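Local coordinates for putative glycoside hydrolase (Bacteroides thetaiotaomicron VPI-5482, PDB 3HBZ), which is of uncertain function but binds calcium and may take part in carbohydrate metabolism, possibly as a glycoside hydrolase, at residues M175-G180 and G323-T328; N195-T200 and G318-G323; I238-A243 and N259-P264. All coordinates share one frame; numbering follows the deposited sequence.

Contact 1. Residues M175-G180 and G323-T328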
HETATM    1  N   MSE A 175      -6.933  15.889 -11.765  1.00 21.29           N
HETATM    2  CA  MSE A 175      -6.922  14.454 -11.486  1.00 25.17           C
HETATM    3  C   MSE A 175      -8.298  13.813 -11.794  1.00 24.41           C
HETATM    4  O   MSE A 175      -8.991  13.397 -10.891  1.00 23.17           O
HETATM    5  CB  MSE A 175      -6.540  14.285 -10.016  1.00 24.04           C
HETATM    6  CG  MSE A 175      -5.144  14.820  -9.682  1.00 29.79           C
HETATM    7 SE   MSE A 175      -4.747  14.731  -7.773  0.75 21.82          SE
HETATM    8  CE  MSE A 175      -4.957  12.793  -7.524  1.00 23.89           C
ATOM      9  N   PRO A 176      -8.684  13.738 -13.081  1.00 24.13           N
ATOM     10  CA  PRO A 176     -10.088  13.411 -13.442  1.00 25.76           C
ATOM     11  C   PRO A 176     -10.519  11.955 -13.280  1.00 24.98           C
ATOM     12  O   PRO A 176     -11.721  11.683 -13.234  1.00 25.29           O
ATOM     13  CB  PRO A 176     -10.201  13.856 -14.899  1.00 25.53           C
ATOM     14  CG  PRO A 176      -8.732  13.786 -15.435  1.00 26.30           C
ATOM     15  CD  PRO A 176      -7.839  14.029 -14.253  1.00 27.28           C
ATOM     16  N   ILE A 177      -9.586  11.040 -13.110  1.00 26.29           N
ATOM     17  CA  ILE A 177      -9.914   9.632 -12.896  1.00 25.03           C
ATOM     18  C   ILE A 177      -8.991   9.068 -11.831  1.00 25.58           C
ATOM     19  O   ILE A 177      -7.973   9.687 -11.497  1.00 26.91           O
ATOM     20  CB  ILE A 177      -9.780   8.786 -14.186  1.00 25.59           C
ATOM     21  CG1 ILE A 177      -8.331   8.759 -14.653  1.00 26.51           C
ATOM     22  CG2 ILE A 177     -10.778   9.278 -15.343  1.00 19.34           C
ATOM     23  CD1 ILE A 177      -8.049   7.744 -15.820  1.00 24.57           C
ATOM     24  N   ALA A 178      -9.383   7.925 -11.261  1.00 25.08           N
ATOM     25  CA  ALA A 178      -8.616   7.231 -10.252  1.00 24.01           C
ATOM     26  C   ALA A 178      -8.551   5.745 -10.596  1.00 25.83           C
ATOM     27  O   ALA A 178      -9.572   5.042 -10.565  1.00 26.47           O
ATOM     28  CB  ALA A 178      -9.313   7.413  -8.834  1.00 18.77           C
ATOM     29  N   ALA A 179      -7.370   5.253 -10.918  1.00 22.81           N
ATOM     30  CA  ALA A 179      -7.202   3.853 -11.183  1.00 22.63           C
ATOM     31  C   ALA A 179      -7.380   3.069  -9.918  1.00 25.05           C
ATOM     32  O   ALA A 179      -7.002   3.527  -8.866  1.00 24.50           O
ATOM     33  CB  ALA A 179      -5.770   3.535 -11.776  1.00 21.35           C
ATOM     34  N   GLY A 180      -7.927   1.869 -10.015  1.00 24.53           N
ATOM     35  CA  GLY A 180      -7.906   0.971  -8.864  1.00 24.93           C
ATOM     36  C   GLY A 180      -6.508   0.388  -8.770  1.00 23.88           C
ATOM     37  O   GLY A 180      -5.977  -0.176  -9.753  1.00 24.88           O
ATOM     38  N   GLY A 323      -6.678   6.639 -19.098  1.00 24.67           N
ATOM     39  CA  GLY A 323      -7.387   5.386 -18.772  1.00 27.23           C
ATOM     40  C   GLY A 323      -8.851   5.468 -19.091  1.00 26.74           C
ATOM     41  O   GLY A 323      -9.322   6.503 -19.515  1.00 24.18           O
ATOM     42  N   ALA A 324      -9.574   4.381 -18.876  1.00 26.81           N
ATOM     43  CA  ALA A 324     -11.021   4.396 -19.112  1.00 27.39           C
ATOM     44  C   ALA A 324     -11.783   4.144 -17.822  1.00 26.52           C
ATOM     45  O   ALA A 324     -11.549   3.145 -17.120  1.00 24.92           O
ATOM     46  CB  ALA A 324     -11.393   3.363 -20.173  1.00 27.64           C
ATOM     47  N   ILE A 325     -12.742   5.001 -17.526  1.00 25.63           N
ATOM     48  CA  ILE A 325     -13.578   4.774 -16.387  1.00 25.61           C
ATOM     49  C   ILE A 325     -14.277   3.448 -16.610  1.00 25.68           C
ATOM     50  O   ILE A 325     -14.741   3.170 -17.698  1.00 23.86           O
ATOM     51  CB  ILE A 325     -14.578   5.887 -16.222  1.00 27.84           C
ATOM     52  CG1 ILE A 325     -13.826   7.168 -15.821  1.00 27.46           C
ATOM     53  CG2 ILE A 325     -15.668   5.515 -15.160  1.00 20.27           C
ATOM     54  CD1 ILE A 325     -14.710   8.474 -16.050  1.00 28.49           C
ATOM     55  N   GLY A 326     -14.335   2.625 -15.577  1.00 24.65           N
ATOM     56  CA  GLY A 326     -14.976   1.300 -15.693  1.00 25.01           C
ATOM     57  C   GLY A 326     -13.991   0.164 -15.975  1.00 25.28           C
ATOM     58  O   GLY A 326     -14.360  -0.981 -15.894  1.00 23.61           O
ATOM     59  N   SER A 327     -12.737   0.464 -16.316  1.00 25.37           N
ATOM     60  CA  SER A 327     -11.746  -0.610 -16.489  1.00 24.81           C
ATOM     61  C   SER A 327     -11.695  -1.417 -15.220  1.00 24.13           C
ATOM     62  O   SER A 327     -11.592  -0.828 -14.157  1.00 26.33           O
ATOM     63  CB  SER A 327     -10.364  -0.055 -16.869  1.00 25.63           C
ATOM     64  OG  SER A 327     -10.398   0.359 -18.237  1.00 23.49           O
ATOM     65  N   THR A 328     -11.804  -2.759 -15.320  1.00 26.04           N
ATOM     66  CA  THR A 328     -11.964  -3.650 -14.152  1.00 24.29           C
ATOM     67  C   THR A 328     -10.965  -4.803 -14.206  1.00 26.36           C
ATOM     68  O   THR A 328     -10.967  -5.589 -15.159  1.00 24.70           O
ATOM     69  CB  THR A 328     -13.366  -4.236 -14.093  1.00 28.91           C
ATOM     70  OG1 THR A 328     -14.306  -3.163 -14.059  1.00 26.82           O
ATOM     71  CG2 THR A 328     -13.579  -5.166 -12.848  1.00 23.67           C
TER
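Ile177 and Ile325 are the residues whose CA atoms come nearest, 7.0 Å apart, where the start of strand 177-183 passes a corner and a tight turn in the segment 323-328. The corner is at Gly323. A type II beta turn runs from Ala324 to Ser327, closed by a 3.0 Å bond from Ser327 N to Ala324 O. Gly326 holds its third position, where the positive phi would jam a side chain against the preceding carbonyl oxygen. The surrounding domain is rich in antiparallel strands, consistent with the beta-sandwich of the galactose-binding-like clan, and this turn leads into its strand 328-338.

The contact itself is apolar. Ile177 is branched at CB and reaches the turn with one arm and the corner with the other: CG2 meets Ile325 CG1 at 3.7 Å, and CD1 lies 3.7 Å from Gly323 N. Its chi1 of 64° places CG1 between the backbone N and the carbonyl carbon, carrying CD1 to the corner. A CB on Gly323 would press on that methyl, which suits glycine to the corner. Cutting Ile177 back to an alanine is likely to open a gap beside Gly323 and lose the CG2 contact with Ile325 CG1. Beyond the turn, Thr328 OG1 donates to Gly326 O at 2.9 Å, approaching from above the carbonyl plane.

Contact 2. Residues N195-T200 and G318-G323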
ATOM      1  N   ASN A 195       1.088  15.805  -4.734  1.00 31.83           N
ATOM      2  CA  ASN A 195       2.092  15.051  -5.516  1.00 29.46           C
ATOM      3  C   ASN A 195       1.697  13.550  -5.544  1.00 26.44           C
ATOM      4  O   ASN A 195       2.308  12.745  -4.853  1.00 28.87           O
ATOM      5  CB  ASN A 195       3.480  15.169  -4.857  1.00 30.68           C
ATOM      6  CG  ASN A 195       4.124  16.540  -5.039  1.00 41.59           C
ATOM      7  OD1 ASN A 195       4.669  16.823  -6.088  1.00 54.57           O
ATOM      8  ND2 ASN A 195       4.111  17.359  -3.995  1.00 33.43           N
ATOM      9  N   PRO A 196       0.641  13.178  -6.291  1.00 26.37           N
ATOM     10  CA  PRO A 196       0.052  11.846  -6.112  1.00 28.64           C
ATOM     11  C   PRO A 196       1.012  10.691  -6.401  1.00 27.93           C
ATOM     12  O   PRO A 196       0.904   9.602  -5.811  1.00 29.30           O
ATOM     13  CB  PRO A 196      -1.141  11.844  -7.075  1.00 29.68           C
ATOM     14  CG  PRO A 196      -0.895  12.961  -8.013  1.00 32.04           C
ATOM     15  CD  PRO A 196      -0.170  14.009  -7.185  1.00 30.31           C
ATOM     16  N   LEU A 197       1.960  10.917  -7.289  1.00 26.77           N
ATOM     17  CA  LEU A 197       2.933   9.869  -7.588  1.00 27.47           C
ATOM     18  C   LEU A 197       3.867   9.602  -6.395  1.00 26.52           C
ATOM     19  O   LEU A 197       4.450   8.534  -6.320  1.00 28.86           O
ATOM     20  CB  LEU A 197       3.761  10.250  -8.809  1.00 25.97           C
ATOM     21  CG  LEU A 197       3.090  10.369 -10.195  1.00 29.87           C
ATOM     22  CD1 LEU A 197       4.130  10.883 -11.260  1.00 24.07           C
ATOM     23  CD2 LEU A 197       2.418   9.035 -10.659  1.00 22.67           C
ATOM     24  N   LYS A 198       4.071  10.623  -5.541  1.00 25.81           N
ATOM     25  CA  LYS A 198       4.830  10.481  -4.294  1.00 27.29           C
ATOM     26  C   LYS A 198       3.996   9.838  -3.192  1.00 26.66           C
ATOM     27  O   LYS A 198       4.545   9.371  -2.211  1.00 30.42           O
ATOM     28  CB  LYS A 198       5.335  11.826  -3.785  1.00 28.17           C
ATOM     29  CG  LYS A 198       6.246  12.628  -4.780  1.00 38.38           C
ATOM     30  CD  LYS A 198       7.538  11.976  -5.029  1.00 47.85           C
ATOM     31  CE  LYS A 198       8.614  12.294  -3.995  1.00 42.34           C
ATOM     32  NZ  LYS A 198       9.717  11.284  -4.277  1.00 37.10           N
ATOM     33  N   ALA A 199       2.681   9.830  -3.353  1.00 25.55           N
ATOM     34  CA  ALA A 199       1.783   9.257  -2.362  1.00 26.77           C
ATOM     35  C   ALA A 199       1.876   7.734  -2.291  1.00 23.74           C
ATOM     36  O   ALA A 199       1.674   7.156  -1.217  1.00 28.32           O
ATOM     37  CB  ALA A 199       0.338   9.668  -2.654  1.00 25.23           C
ATOM     38  N   THR A 200       2.128   7.078  -3.415  1.00 23.92           N
ATOM     39  CA  THR A 200       2.237   5.612  -3.461  1.00 24.27           C
ATOM     40  C   THR A 200       3.668   5.192  -3.174  1.00 26.94           C
ATOM     41  O   THR A 200       4.526   5.206  -4.060  1.00 27.61           O
ATOM     42  CB  THR A 200       1.766   5.043  -4.822  1.00 30.21           C
ATOM     43  OG1 THR A 200       2.483   5.668  -5.858  1.00 25.13           O
ATOM     44  CG2 THR A 200       0.301   5.332  -5.060  1.00 24.12           C
ATOM     45  N   GLY A 318      -2.978   5.028 -15.536  1.00 25.20           N
ATOM     46  CA  GLY A 318      -3.936   5.747 -14.692  1.00 30.27           C
ATOM     47  C   GLY A 318      -3.326   6.705 -13.715  1.00 29.23           C
ATOM     48  O   GLY A 318      -3.958   7.688 -13.333  1.00 29.75           O
ATOM     49  N   ASP A 319      -2.090   6.429 -13.325  1.00 27.64           N
ATOM     50  CA  ASP A 319      -1.359   7.286 -12.425  1.00 26.79           C
ATOM     51  C   ASP A 319      -1.021   8.656 -13.039  1.00 26.64           C
ATOM     52  O   ASP A 319      -0.741   9.612 -12.309  1.00 28.30           O
ATOM     53  CB  ASP A 319      -0.110   6.547 -11.870  1.00 27.85           C
ATOM     54  CG  ASP A 319       0.926   6.189 -12.940  1.00 29.35           C
ATOM     55  OD1 ASP A 319       0.720   6.486 -14.133  1.00 30.99           O
ATOM     56  OD2 ASP A 319       1.969   5.589 -12.553  1.00 33.10           O
ATOM     57  N   HIS A 320      -1.056   8.735 -14.374  1.00 26.32           N
ATOM     58  CA  HIS A 320      -1.003   9.992 -15.107  1.00 25.06           C
ATOM     59  C   HIS A 320      -2.383  10.379 -15.705  1.00 28.59           C
ATOM     60  O   HIS A 320      -2.437  11.121 -16.663  1.00 26.68           O
ATOM     61  CB  HIS A 320       0.038   9.885 -16.241  1.00 24.90           C
ATOM     62  CG  HIS A 320       1.448   9.827 -15.750  1.00 28.11           C
ATOM     63  ND1 HIS A 320       1.991   8.696 -15.161  1.00 37.94           N
ATOM     64  CD2 HIS A 320       2.402  10.788 -15.669  1.00 34.02           C
ATOM     65  CE1 HIS A 320       3.246   8.946 -14.805  1.00 32.69           C
ATOM     66  NE2 HIS A 320       3.512  10.209 -15.084  1.00 41.05           N
ATOM     67  N   PHE A 321      -3.472   9.823 -15.173  1.00 25.62           N
ATOM     68  CA  PHE A 321      -4.841  10.150 -15.614  1.00 25.51           C
ATOM     69  C   PHE A 321      -5.167   9.803 -17.062  1.00 25.84           C
ATOM     70  O   PHE A 321      -5.982  10.435 -17.704  1.00 26.29           O
ATOM     71  CB  PHE A 321      -5.184  11.606 -15.189  1.00 25.64           C
ATOM     72  CG  PHE A 321      -4.658  11.895 -13.808  1.00 21.54           C
ATOM     73  CD1 PHE A 321      -5.223  11.267 -12.717  1.00 23.58           C
ATOM     74  CD2 PHE A 321      -3.472  12.598 -13.628  1.00 28.43           C
ATOM     75  CE1 PHE A 321      -4.655  11.410 -11.447  1.00 25.10           C
ATOM     76  CE2 PHE A 321      -2.888  12.695 -12.381  1.00 22.43           C
ATOM     77  CZ  PHE A 321      -3.490  12.146 -11.292  1.00 22.47           C
ATOM     78  N   ASN A 322      -4.537   8.751 -17.552  1.00 26.12           N
ATOM     79  CA  ASN A 322      -4.863   8.197 -18.840  1.00 27.86           C
ATOM     80  C   ASN A 322      -5.442   6.822 -18.661  1.00 25.95           C
ATOM     81  O   ASN A 322      -4.762   5.908 -18.165  1.00 27.83           O
ATOM     82  CB  ASN A 322      -3.610   8.155 -19.697  1.00 27.94           C
ATOM     83  CG  ASN A 322      -3.012   9.516 -19.866  1.00 32.50           C
ATOM     84  OD1 ASN A 322      -3.704  10.520 -19.766  1.00 34.17           O
ATOM     85  ND2 ASN A 322      -1.723   9.565 -20.109  1.00 31.60           N
ATOM     86  N   GLY A 323      -6.678   6.639 -19.098  1.00 24.67           N
ATOM     87  CA  GLY A 323      -7.387   5.386 -18.772  1.00 27.23           C
ATOM     88  C   GLY A 323      -8.851   5.468 -19.091  1.00 26.74           C
ATOM     89  O   GLY A 323      -9.322   6.503 -19.515  1.00 24.18           O
TER
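Leu197 lays its forked end against Asp319 and His320, one methyl to each. CD2 lies 3.6 Å from the carbonyl oxygen Asp319 O and also touches Asp319 CB, while CD1 approaches His320 NE2 at 3.9 Å, oblique to the imidazole. The leucine runs at about a right angle to both side chains. Beside it, Pro196 CG comes to the edge of the Phe321 ring, near its plane, 4.3 Å from CZ. A compact apolar ring and a branched aliphatic chain suit this partly exposed seam, where the far side offers the aliphatic part of Asp319, the imidazole of His320 and the Phe321 ring.

Behind the first shell, the polar groups hold one another. His320 ND1 donates to Asp319 OD1 over 2.7 Å, with an angle of 158° at the hydrogen, and meets the carboxylate from well above its plane. The Asp319 chi1 of 64° sets CG between backbone N and carbonyl carbon; this brings OD1 to the histidine while CB, and more loosely CG and OD2, stay against Leu197 CD2. This pairing probably steadies the imidazole against Leu197. A glycol, probably from the crystallisation liquor, makes weak hydrogen bonds to His320 NE2 and Asp319 OD1, so this polar side is accessible to small molecules. Phe321 N bonds to Gly318 O, tightening the loop, and Asp319 O sits 3.7 Å above one face of the Phe321 ring, towards its rim.

Pro196 suits the first turn of the short helix 196-199, where no backbone N-H is needed. That helix leads directly into strand 200-205, with Ala199 packing on Phe187 of strand 185-187, whereas residues 318-323 belong to the connection between strands 306-313 and 328-338.

Contact 3. Residues I238-A243 and N259-P264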
ATOM      1  N   ILE A 238      -5.637  -0.917 -20.649  1.00 25.49           N
ATOM      2  CA  ILE A 238      -5.086  -2.207 -20.240  1.00 24.36           C
ATOM      3  C   ILE A 238      -4.613  -2.065 -18.809  1.00 23.33           C
ATOM      4  O   ILE A 238      -4.304  -0.958 -18.361  1.00 25.68           O
ATOM      5  CB  ILE A 238      -3.931  -2.703 -21.200  1.00 26.08           C
ATOM      6  CG1 ILE A 238      -3.670  -4.218 -21.083  1.00 27.36           C
ATOM      7  CG2 ILE A 238      -2.608  -1.861 -20.981  1.00 23.64           C
ATOM      8  CD1 ILE A 238      -4.928  -5.155 -21.288  1.00 24.32           C
ATOM      9  N   CYS A 239      -4.620  -3.180 -18.079  1.00 23.85           N
ATOM     10  CA  CYS A 239      -4.088  -3.255 -16.737  1.00 22.62           C
ATOM     11  C   CYS A 239      -2.567  -3.330 -16.713  1.00 25.19           C
ATOM     12  O   CYS A 239      -1.920  -3.526 -17.775  1.00 27.70           O
ATOM     13  CB  CYS A 239      -4.656  -4.486 -16.049  1.00 25.13           C
ATOM     14  SG  CYS A 239      -4.301  -6.019 -16.936  1.00 28.05           S
ATOM     15  N   ASP A 240      -1.993  -3.179 -15.519  1.00 25.63           N
ATOM     16  CA  ASP A 240      -0.567  -3.463 -15.275  1.00 24.72           C
ATOM     17  C   ASP A 240      -0.459  -4.294 -14.011  1.00 25.44           C
ATOM     18  O   ASP A 240      -1.250  -4.140 -13.051  1.00 25.29           O
ATOM     19  CB  ASP A 240       0.244  -2.171 -15.154  1.00 24.73           C
ATOM     20  CG  ASP A 240       1.720  -2.340 -15.498  1.00 29.35           C
ATOM     21  OD1 ASP A 240       2.208  -3.441 -15.850  1.00 29.27           O
ATOM     22  OD2 ASP A 240       2.404  -1.325 -15.400  1.00 27.43           O
ATOM     23  N   ILE A 241       0.488  -5.225 -14.048  1.00 21.28           N
ATOM     24  CA  ILE A 241       0.816  -6.076 -12.930  1.00 21.50           C
ATOM     25  C   ILE A 241       2.334  -6.201 -12.926  1.00 23.68           C
ATOM     26  O   ILE A 241       2.919  -6.603 -13.931  1.00 23.85           O
ATOM     27  CB  ILE A 241       0.202  -7.506 -13.102  1.00 20.85           C
ATOM     28  CG1 ILE A 241      -1.313  -7.418 -13.311  1.00 25.65           C
ATOM     29  CG2 ILE A 241       0.617  -8.401 -11.889  1.00 20.35           C
ATOM     30  CD1 ILE A 241      -2.062  -8.739 -13.669  1.00 26.25           C
ATOM     31  N   TYR A 242       2.971  -5.813 -11.831  1.00 22.55           N
ATOM     32  CA  TYR A 242       4.396  -5.805 -11.788  1.00 23.51           C
ATOM     33  C   TYR A 242       4.912  -5.957 -10.368  1.00 24.17           C
ATOM     34  O   TYR A 242       4.129  -5.892  -9.406  1.00 25.76           O
ATOM     35  CB  TYR A 242       4.927  -4.575 -12.491  1.00 26.50           C
ATOM     36  CG  TYR A 242       4.600  -3.224 -11.887  1.00 26.69           C
ATOM     37  CD1 TYR A 242       5.472  -2.617 -10.982  1.00 26.34           C
ATOM     38  CD2 TYR A 242       3.476  -2.536 -12.260  1.00 29.11           C
ATOM     39  CE1 TYR A 242       5.225  -1.331 -10.464  1.00 28.02           C
ATOM     40  CE2 TYR A 242       3.174  -1.248 -11.709  1.00 27.34           C
ATOM     41  CZ  TYR A 242       4.072  -0.650 -10.831  1.00 28.77           C
ATOM     42  OH  TYR A 242       3.829   0.616 -10.318  1.00 30.30           O
ATOM     43  N   ALA A 243       6.214  -6.216 -10.256  1.00 22.24           N
ATOM     44  CA  ALA A 243       6.914  -6.307  -8.981  1.00 23.30           C
ATOM     45  C   ALA A 243       8.324  -5.787  -9.185  1.00 27.39           C
ATOM     46  O   ALA A 243       8.877  -5.877 -10.297  1.00 24.44           O
ATOM     47  CB  ALA A 243       6.935  -7.757  -8.429  1.00 21.60           C
ATOM     48  N   ASN A 259       9.510   6.763  -9.799  1.00 26.85           N
ATOM     49  CA  ASN A 259      10.763   6.053 -10.078  1.00 24.40           C
ATOM     50  C   ASN A 259      10.750   4.547  -9.919  1.00 25.58           C
ATOM     51  O   ASN A 259      11.821   3.892  -9.839  1.00 25.78           O
ATOM     52  CB  ASN A 259      11.880   6.652  -9.228  1.00 24.47           C
ATOM     53  CG  ASN A 259      11.630   6.505  -7.756  1.00 24.82           C
ATOM     54  OD1 ASN A 259      10.724   5.797  -7.325  1.00 29.58           O
ATOM     55  ND2 ASN A 259      12.396   7.220  -6.968  1.00 25.90           N
ATOM     56  N   ALA A 260       9.561   3.993  -9.910  1.00 24.21           N
ATOM     57  CA  ALA A 260       9.366   2.551  -9.762  1.00 27.86           C
ATOM     58  C   ALA A 260      10.168   1.728 -10.779  1.00 28.66           C
ATOM     59  O   ALA A 260      10.662   0.617 -10.461  1.00 30.30           O
ATOM     60  CB  ALA A 260       7.862   2.222  -9.883  1.00 25.07           C
ATOM     61  N   PHE A 261      10.276   2.238 -12.014  1.00 28.55           N
ATOM     62  CA  PHE A 261      10.959   1.482 -13.071  1.00 28.67           C
ATOM     63  C   PHE A 261      12.300   2.083 -13.458  1.00 30.82           C
ATOM     64  O   PHE A 261      12.968   1.553 -14.312  1.00 32.72           O
ATOM     65  CB  PHE A 261      10.080   1.377 -14.336  1.00 29.12           C
ATOM     66  CG  PHE A 261       8.781   0.642 -14.114  1.00 27.07           C
ATOM     67  CD1 PHE A 261       8.794  -0.666 -13.650  1.00 32.90           C
ATOM     68  CD2 PHE A 261       7.562   1.261 -14.354  1.00 29.88           C
ATOM     69  CE1 PHE A 261       7.611  -1.373 -13.459  1.00 34.41           C
ATOM     70  CE2 PHE A 261       6.369   0.588 -14.160  1.00 28.47           C
ATOM     71  CZ  PHE A 261       6.395  -0.754 -13.690  1.00 30.89           C
ATOM     72  N   THR A 262      12.698   3.185 -12.842  1.00 28.20           N
ATOM     73  CA  THR A 262      13.891   3.881 -13.308  1.00 28.65           C
ATOM     74  C   THR A 262      14.923   4.142 -12.218  1.00 27.82           C
ATOM     75  O   THR A 262      16.003   4.559 -12.536  1.00 31.04           O
ATOM     76  CB  THR A 262      13.509   5.248 -13.918  1.00 27.72           C
ATOM     77  OG1 THR A 262      12.802   6.007 -12.926  1.00 31.78           O
ATOM     78  CG2 THR A 262      12.634   5.072 -15.207  1.00 28.51           C
ATOM     79  N   SER A 263      14.602   3.964 -10.933  1.00 24.87           N
ATOM     80  CA  SER A 263      15.580   4.264  -9.887  1.00 25.23           C
ATOM     81  C   SER A 263      16.868   3.470 -10.054  1.00 24.89           C
ATOM     82  O   SER A 263      16.823   2.282 -10.266  1.00 22.89           O
ATOM     83  CB  SER A 263      15.026   3.929  -8.507  1.00 27.50           C
ATOM     84  OG  SER A 263      16.064   4.057  -7.532  1.00 25.81           O
ATOM     85  N   PRO A 264      18.025   4.120  -9.914  1.00 27.31           N
ATOM     86  CA  PRO A 264      19.274   3.339 -10.002  1.00 26.86           C
ATOM     87  C   PRO A 264      19.398   2.315  -8.870  1.00 27.60           C
ATOM     88  O   PRO A 264      20.238   1.442  -8.942  1.00 24.70           O
ATOM     89  CB  PRO A 264      20.399   4.390  -9.893  1.00 29.89           C
ATOM     90  CG  PRO A 264      19.744   5.717  -9.830  1.00 26.10           C
ATOM     91  CD  PRO A 264      18.243   5.576  -9.768  1.00 24.49           C
TER
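Phe261 points its ring edge at the face of Tyr242, an edge-to-face aromatic pair that joins a loop to strand 240-247 of a beta-sandwich-like domain, consistent with membership of the galactose-binding-like clan. The ring centroids are 4.5 Å apart and the planes are inclined at 53°, well short of perpendicular. Phe261 CZ stands 3.3 Å above the tyrosine plane, over the ring centre, with its C-H tilted toward the ring rather than aimed straight at that centre, and the shortest atom pair is Tyr242 CD1 to Phe261 CZ at 3.4 Å. The Tyr242 chi1 of 65° holds CG between the backbone N and the carbonyl carbon, and the ring leaves the strand with one face turned to the loop. Two aromatics suit this junction because the tyrosine offers a flat face and the phenylalanine a C-H edge to set on it.

Ala260 supplies the lighter aliphatic contact. Its methyl CB is 4.5 Å from Tyr242 CE1 and approaches the ring obliquely, close to the phenol end; a residue this small fits beside the tyrosine while Phe261 occupies the face.

Charge enters from the strand. Asp240 OD2 lies obliquely to the phenylalanine ring, 4.4 Å from CZ, but its chief partner is Arg271, with which it forms a salt bridge. The same arginine makes a cation-pi contact with Phe261, so one guanidinium links the buried carboxylate to the loop aromatic.

Backbone bonds fix both sides. Tyr242 is paired with Val311 of strand 306-313 and Ala243 with Ala270 of strand 266-271. In the loop, the carbonyl oxygen Asn259 O accepts from two amides, Ser263 N at 3.0 Å and Thr262 N at 3.2 Å.

From the N terminus, the chain opens contact 1 at residues 175-180, contact 2 at 195-200 and contact 3 at 238-243. It closes them in reverse: 259-264 completes contact 3, 318-323 completes contact 2, and 323-328 completes contact 1. The three loops are therefore nested, none crossing another. Contacts 1 and 2 share Gly323 and touch directly, with Phe321 CZ packed 3.5 Å from Met175 CG; contact 3 stands apart, its centre about 18 Å from that of contact 1 and 12 Å from that of contact 2. Strands 177-183, 200-205 and 240-247 all involve strand 306-313 as a partner, whose following connection contributes to contacts 1 and 2.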